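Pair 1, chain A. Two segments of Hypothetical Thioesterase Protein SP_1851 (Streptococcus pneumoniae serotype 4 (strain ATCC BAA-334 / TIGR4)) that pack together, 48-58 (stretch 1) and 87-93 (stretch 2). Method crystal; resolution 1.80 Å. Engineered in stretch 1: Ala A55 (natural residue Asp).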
# COMPACT_ATOMS: atom_id res chain seq x y z
N GLY A 48 11.78 -9.39 2.38
CA GLY A 48 11.96 -9.40 0.94
C GLY A 48 11.77 -10.79 0.34
O GLY A 48 11.23 -10.95 -0.75
N TYR A 49 12.24 -11.80 1.06
CA TYR A 49 12.00 -13.18 0.67
C TYR A 49 10.51 -13.48 0.62
O TYR A 49 10.01 -13.99 -0.39
CB TYR A 49 12.71 -14.13 1.66
CG TYR A 49 12.20 -15.56 1.69
CD1 TYR A 49 12.65 -16.52 0.79
CD2 TYR A 49 11.29 -15.97 2.68
CE1 TYR A 49 12.18 -17.83 0.85
CE2 TYR A 49 10.83 -17.27 2.74
CZ TYR A 49 11.28 -18.19 1.83
OH TYR A 49 10.81 -19.49 1.89
N LEU A 50 9.80 -13.12 1.68
CA LEU A 50 8.36 -13.36 1.72
C LEU A 50 7.65 -12.61 0.59
O LEU A 50 6.78 -13.15 -0.05
CB LEU A 50 7.77 -12.93 3.07
CG LEU A 50 8.25 -13.73 4.29
CD1 LEU A 50 7.70 -13.09 5.57
CD2 LEU A 50 7.78 -15.15 4.15
N PHE A 51 8.04 -11.36 0.36
CA PHE A 51 7.44 -10.60 -0.74
C PHE A 51 7.71 -11.28 -2.07
O PHE A 51 6.83 -11.36 -2.94
CB PHE A 51 7.97 -9.17 -0.77
CG PHE A 51 7.39 -8.33 -1.89
CD1 PHE A 51 6.28 -7.53 -1.67
CD2 PHE A 51 7.96 -8.35 -3.16
CE1 PHE A 51 5.76 -6.75 -2.69
CE2 PHE A 51 7.45 -7.59 -4.18
CZ PHE A 51 6.34 -6.78 -3.95
N THR A 52 8.93 -11.75 -2.26
CA THR A 52 9.28 -12.33 -3.54
C THR A 52 8.47 -13.61 -3.78
O THR A 52 8.04 -13.86 -4.91
CB THR A 52 10.81 -12.60 -3.63
OG1 THR A 52 11.51 -11.34 -3.57
CG2 THR A 52 11.17 -13.32 -4.94
N LEU A 53 8.25 -14.40 -2.74
CA LEU A 53 7.36 -15.56 -2.87
C LEU A 53 6.00 -15.09 -3.40
O LEU A 53 5.46 -15.67 -4.35
CB LEU A 53 7.18 -16.28 -1.53
CG LEU A 53 8.41 -16.91 -0.87
CD1 LEU A 53 8.02 -17.62 0.42
CD2 LEU A 53 9.13 -17.89 -1.81
N CYS A 54 5.46 -14.02 -2.83
CA CYS A 54 4.14 -13.53 -3.24
C CYS A 54 4.14 -13.00 -4.67
O CYS A 54 3.19 -13.24 -5.44
CB CYS A 54 3.64 -12.43 -2.29
SG CYS A 54 3.31 -13.02 -0.64
N ALA A 55 5.18 -12.26 -5.03
CA ALA A 55 5.24 -11.64 -6.36
C ALA A 55 5.36 -12.68 -7.46
O ALA A 55 4.75 -12.54 -8.53
CB ALA A 55 6.40 -10.65 -6.45
N GLN A 56 6.16 -13.70 -7.22
CA GLN A 56 6.28 -14.78 -8.19
C GLN A 56 4.93 -15.48 -8.39
O GLN A 56 4.49 -15.72 -9.52
CB GLN A 56 7.35 -15.77 -7.73
CG GLN A 56 7.61 -16.91 -8.70
CD GLN A 56 8.28 -16.45 -9.99
OE1 GLN A 56 8.58 -15.27 -10.18
NE2 GLN A 56 8.51 -17.40 -10.89
N ILE A 57 4.24 -15.76 -7.29
CA ILE A 57 2.94 -16.43 -7.38
C ILE A 57 1.92 -15.50 -8.06
O ILE A 57 1.08 -15.95 -8.83
CB ILE A 57 2.45 -16.93 -5.99
CG1 ILE A 57 2.93 -18.37 -5.75
CG2 ILE A 57 0.92 -16.94 -5.90
CD1 ILE A 57 4.45 -18.57 -5.89
N SER A 58 2.02 -14.19 -7.83
CA SER A 58 1.14 -13.26 -8.53
C SER A 58 1.36 -13.33 -10.04
O SER A 58 0.41 -13.29 -10.83
CB SER A 58 1.35 -11.82 -8.03
OG SER A 58 0.48 -10.92 -8.72
N VAL A 87 7.32 -24.93 6.29
CA VAL A 87 6.83 -25.10 4.93
C VAL A 87 5.77 -24.03 4.73
O VAL A 87 4.80 -23.96 5.49
CB VAL A 87 6.25 -26.50 4.69
CG1 VAL A 87 5.62 -26.59 3.29
CG2 VAL A 87 7.35 -27.54 4.87
N LEU A 88 6.00 -23.17 3.74
CA LEU A 88 5.09 -22.07 3.45
C LEU A 88 4.22 -22.40 2.26
O LEU A 88 4.71 -22.80 1.21
CB LEU A 88 5.88 -20.78 3.18
CG LEU A 88 6.81 -20.34 4.30
CD1 LEU A 88 7.48 -19.00 3.96
CD2 LEU A 88 6.06 -20.27 5.61
N THR A 89 2.91 -22.23 2.44
CA THR A 89 1.98 -22.39 1.34
C THR A 89 1.56 -21.01 0.86
O THR A 89 1.01 -20.24 1.61
CB THR A 89 0.75 -23.20 1.76
OG1 THR A 89 1.18 -24.48 2.23
CG2 THR A 89 -0.20 -23.38 0.58
N ILE A 90 1.84 -20.75 -0.41
CA ILE A 90 1.61 -19.46 -1.04
C ILE A 90 0.43 -19.61 -1.97
O ILE A 90 0.51 -20.32 -2.98
CB ILE A 90 2.84 -19.00 -1.86
CG1 ILE A 90 4.12 -19.31 -1.09
CG2 ILE A 90 2.73 -17.49 -2.23
CD1 ILE A 90 5.31 -19.65 -2.02
N LYS A 91 -0.68 -18.97 -1.63
CA LYS A 91 -1.90 -19.07 -2.42
C LYS A 91 -2.22 -17.73 -3.04
O LYS A 91 -2.41 -16.76 -2.32
CB LYS A 91 -3.08 -19.51 -1.55
CG LYS A 91 -2.85 -20.83 -0.83
CD LYS A 91 -4.11 -21.25 -0.06
CE LYS A 91 -4.00 -22.69 0.42
NZ LYS A 91 -5.30 -23.15 1.00
N GLY A 92 -2.29 -17.68 -4.37
CA GLY A 92 -2.63 -16.45 -5.05
C GLY A 92 -3.90 -16.62 -5.86
O GLY A 92 -4.17 -17.71 -6.39
N GLU A 93 -4.68 -15.56 -5.95
CA GLU A 93 -5.85 -15.60 -6.81
C GLU A 93 -6.13 -14.23 -7.39
O GLU A 93 -5.82 -13.21 -6.78
CB GLU A 93 -7.06 -16.11 -6.05
CG GLU A 93 -7.67 -15.10 -5.11
CD GLU A 93 -8.96 -15.61 -4.49
OE1 GLU A 93 -8.89 -16.49 -3.61
OE2 GLU A 93 -10.05 -15.12 -4.87

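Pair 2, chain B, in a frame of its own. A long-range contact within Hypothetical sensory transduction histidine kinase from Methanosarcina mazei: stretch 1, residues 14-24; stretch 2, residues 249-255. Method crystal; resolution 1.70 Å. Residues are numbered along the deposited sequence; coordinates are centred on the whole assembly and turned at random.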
# COMPACT_ATOMS: atom_id res chain seq x y z
N ALA B 14 2.11 -16.56 27.93
CA ALA B 14 2.15 -15.15 27.83
C ALA B 14 2.67 -14.75 26.41
O ALA B 14 2.05 -13.91 25.70
CB ALA B 14 3.05 -14.65 28.90
N TYR B 15 3.78 -15.36 26.01
CA TYR B 15 4.34 -15.13 24.70
C TYR B 15 3.29 -15.56 23.64
O TYR B 15 3.05 -14.85 22.66
CB TYR B 15 5.61 -15.94 24.47
CG TYR B 15 6.89 -15.33 25.04
CD1 TYR B 15 7.24 -15.54 26.38
CD2 TYR B 15 7.77 -14.61 24.23
CE1 TYR B 15 8.42 -15.00 26.90
CE2 TYR B 15 8.96 -14.09 24.72
CZ TYR B 15 9.27 -14.27 26.07
OH TYR B 15 10.42 -13.75 26.63
N GLU B 16 2.68 -16.73 23.86
CA GLU B 16 1.82 -17.32 22.84
C GLU B 16 0.57 -16.50 22.63
O GLU B 16 0.09 -16.35 21.50
CB GLU B 16 1.48 -18.76 23.23
CG GLU B 16 2.53 -19.73 22.74
CD GLU B 16 2.38 -21.13 23.34
OE1 GLU B 16 1.49 -21.31 24.21
OE2 GLU B 16 3.15 -22.03 22.91
N LYS B 17 0.04 -15.92 23.69
CA LYS B 17 -1.11 -15.10 23.49
C LYS B 17 -0.73 -13.87 22.67
O LYS B 17 -1.59 -13.34 21.94
CB LYS B 17 -1.70 -14.67 24.82
CG LYS B 17 -2.62 -13.46 24.76
CD LYS B 17 -2.82 -12.95 26.19
CE LYS B 17 -3.21 -11.50 26.25
NZ LYS B 17 -4.71 -11.29 26.13
N SER B 18 0.50 -13.36 22.88
CA SER B 18 0.87 -12.10 22.24
C SER B 18 1.12 -12.37 20.74
O SER B 18 0.78 -11.49 19.90
CB SER B 18 2.12 -11.41 22.93
OG SER B 18 1.70 -10.93 24.17
N ILE B 19 1.71 -13.53 20.43
CA ILE B 19 2.01 -13.94 19.04
C ILE B 19 0.63 -14.02 18.35
O ILE B 19 0.46 -13.50 17.25
CB ILE B 19 2.70 -15.32 19.02
CG1 ILE B 19 4.14 -15.15 19.53
CG2 ILE B 19 2.73 -15.86 17.66
CD1 ILE B 19 4.90 -16.57 19.64
N GLU B 20 -0.35 -14.63 19.00
CA GLU B 20 -1.69 -14.82 18.34
C GLU B 20 -2.38 -13.48 18.19
O GLU B 20 -3.04 -13.27 17.19
CB GLU B 20 -2.61 -15.71 19.17
CG GLU B 20 -2.10 -17.10 19.19
CD GLU B 20 -2.22 -17.79 17.86
OE1 GLU B 20 -3.03 -17.43 16.96
OE2 GLU B 20 -1.53 -18.75 17.70
N MSE B 21 -2.23 -12.60 19.17
CA MSE B 21 -2.79 -11.25 19.05
C MSE B 21 -2.20 -10.47 17.85
O MSE B 21 -2.93 -9.79 17.10
CB MSE B 21 -2.54 -10.39 20.32
CG MSE B 21 -3.30 -9.11 20.18
SE MSE B 21 -3.03 -8.16 21.94
CE MSE B 21 -4.45 -8.95 22.90
N ALA B 22 -0.87 -10.51 17.75
CA ALA B 22 -0.18 -9.82 16.63
C ALA B 22 -0.67 -10.43 15.30
O ALA B 22 -0.88 -9.66 14.33
CB ALA B 22 1.33 -10.00 16.74
N GLY B 23 -0.85 -11.75 15.28
CA GLY B 23 -1.28 -12.42 13.98
C GLY B 23 -2.71 -12.02 13.69
O GLY B 23 -3.05 -11.71 12.51
N ASN B 24 -3.51 -11.98 14.74
CA ASN B 24 -4.91 -11.53 14.60
C ASN B 24 -5.01 -10.14 13.99
O ASN B 24 -5.70 -9.92 12.95
CB ASN B 24 -5.57 -11.64 15.98
CG ASN B 24 -7.07 -11.48 15.94
OD1 ASN B 24 -7.65 -11.18 14.87
ND2 ASN B 24 -7.72 -11.61 17.11
N VAL B 249 11.90 -5.12 26.48
CA VAL B 249 10.58 -5.06 25.79
C VAL B 249 10.73 -6.13 24.75
O VAL B 249 11.83 -6.41 24.26
CB VAL B 249 10.21 -3.68 25.05
CG1 VAL B 249 9.86 -2.55 26.08
CG2 VAL B 249 11.29 -3.24 24.13
N ILE B 250 9.62 -6.76 24.40
CA ILE B 250 9.65 -7.74 23.36
C ILE B 250 8.85 -7.14 22.21
O ILE B 250 7.78 -6.60 22.48
CB ILE B 250 8.92 -8.99 23.82
CG1 ILE B 250 9.61 -9.55 25.09
CG2 ILE B 250 9.05 -10.10 22.76
CD1 ILE B 250 8.69 -10.37 25.86
N MSE B 251 9.37 -7.24 21.00
CA MSE B 251 8.62 -6.75 19.82
C MSE B 251 8.18 -8.04 19.12
O MSE B 251 9.05 -8.80 18.60
CB MSE B 251 9.57 -5.85 19.05
CG MSE B 251 9.44 -5.82 17.60
SE MSE B 251 10.65 -4.45 16.87
CE MSE B 251 10.57 -3.28 18.27
N PHE B 252 6.86 -8.22 19.00
CA PHE B 252 6.27 -9.32 18.27
C PHE B 252 5.85 -8.81 16.90
O PHE B 252 5.19 -7.74 16.82
CB PHE B 252 5.06 -9.85 18.94
CG PHE B 252 5.30 -10.41 20.32
CD1 PHE B 252 5.50 -11.78 20.47
CD2 PHE B 252 5.23 -9.57 21.42
CE1 PHE B 252 5.69 -12.31 21.81
CE2 PHE B 252 5.38 -10.07 22.73
CZ PHE B 252 5.63 -11.42 22.90
N TYR B 253 6.32 -9.45 15.84
CA TYR B 253 5.95 -8.92 14.51
C TYR B 253 5.34 -10.07 13.71
O TYR B 253 5.85 -11.22 13.74
CB TYR B 253 7.11 -8.30 13.77
CG TYR B 253 8.40 -9.15 13.79
CD1 TYR B 253 8.67 -10.05 12.78
CD2 TYR B 253 9.25 -9.08 14.91
CE1 TYR B 253 9.86 -10.84 12.82
CE2 TYR B 253 10.41 -9.88 14.97
CZ TYR B 253 10.70 -10.72 13.97
OH TYR B 253 11.87 -11.50 14.12
N GLU B 254 4.27 -9.78 12.97
CA GLU B 254 3.60 -10.85 12.18
C GLU B 254 3.23 -10.26 10.84
O GLU B 254 2.80 -9.11 10.73
CB GLU B 254 2.33 -11.36 12.88
CG GLU B 254 2.62 -12.23 14.12
CD GLU B 254 3.25 -13.54 13.73
OE1 GLU B 254 3.20 -13.98 12.58
OE2 GLU B 254 3.83 -14.14 14.65
N PRO B 255 3.49 -11.01 9.75
CA PRO B 255 3.33 -10.47 8.42
C PRO B 255 1.90 -10.25 8.00
O PRO B 255 1.00 -11.03 8.34
CB PRO B 255 3.98 -11.53 7.52
CG PRO B 255 3.91 -12.78 8.30
CD PRO B 255 4.09 -12.37 9.75

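Pair 1 and pair 2 each lay a helix across a strand at the same angle. The N-to-C directions of the two elements differ by 41° in both, with a signed crossing angle of -41°, and superposing N, CA and C of 14 central residues gives an RMSD of 0.4 Å. The axes approach to 8.1 Å in pair 1 and 7.4 Å in pair 2. Neither interface contains a hydrogen bond between its stretches, so the comparison rests on side-chain packing, which buries 332 Å² in pair 1 and 394 Å² in pair 2.

The strand presents alternate residues to the helix. The first inward position matches Leu A88 with Ile B250, whose side-chain centres lie 0.4 Å apart after superposition. Their helix partners differ more. Leu A88 CD1 meets Leu A53 CD1 at 3.8 Å and Leu A50 CD2 at 3.9 Å, and also sits at the edge of the Tyr A49 ring, 4.0 Å from Tyr A49 CE2. In pair 2, Tyr B15, the match of Leu A50, supplies the contact, with Tyr B15 CE2 3.9 Å from Ile B250 CD1. Both Leu A50 and Tyr B15 leave the helix sideways, yet the ends of their side chains come nearer the strand.

The central position pairs Ile A90 with Phe B252, the most heavily covered residue of each contact, at 100 and 102 Å². Ile A90 packs against two helix residues: Ile A90 CD1 lies 3.9 Å from Leu A53 CB, and Ile A90 CG2 lies 3.6 Å from Ile A57 CG1. Phe B252 fills the site with a flat ring instead. At the position of Leu A53, the small Ser B18 points toward the strand and places its CB over one face of that ring, 3.6 Å from the centroid and 18° off the normal, a CH-pi contact. Tyr B15 CD2 approaches Phe B252 CE1 at 3.9 Å, and Ile B19 CG1 approaches Phe B252 CD1 at 3.8 Å. Ile B19 matches Cys A54, which is covered by just 11 Å² and whose nearest contact is made by its backbone, Cys A54 CA to Ile A90 CG2 at 4.3 Å.

The third strand position shows a clear exchange of bulk. In pair 1 the strand residue is Gly A92 and the helix residue is Ile A57, whose CG2 packs 3.6 Å from Gly A92 N. An ideal CB on Gly A92 would fall 2.6 Å from Ile A57 CG2, a clash, so this close fit depends on the absent side chain. Pair 2 puts the larger residue on the strand: Glu B254 CG lies 3.7 Å from Ala B22 CB, the match of Ile A57, and 3.7 Å from Gly B23 N. Farther out, Glu B254 OE2 comes within 3.6 Å of Ile B19 CG2. The same backbone frame thus accommodates bulk from the helix in one pair and from the strand in the other.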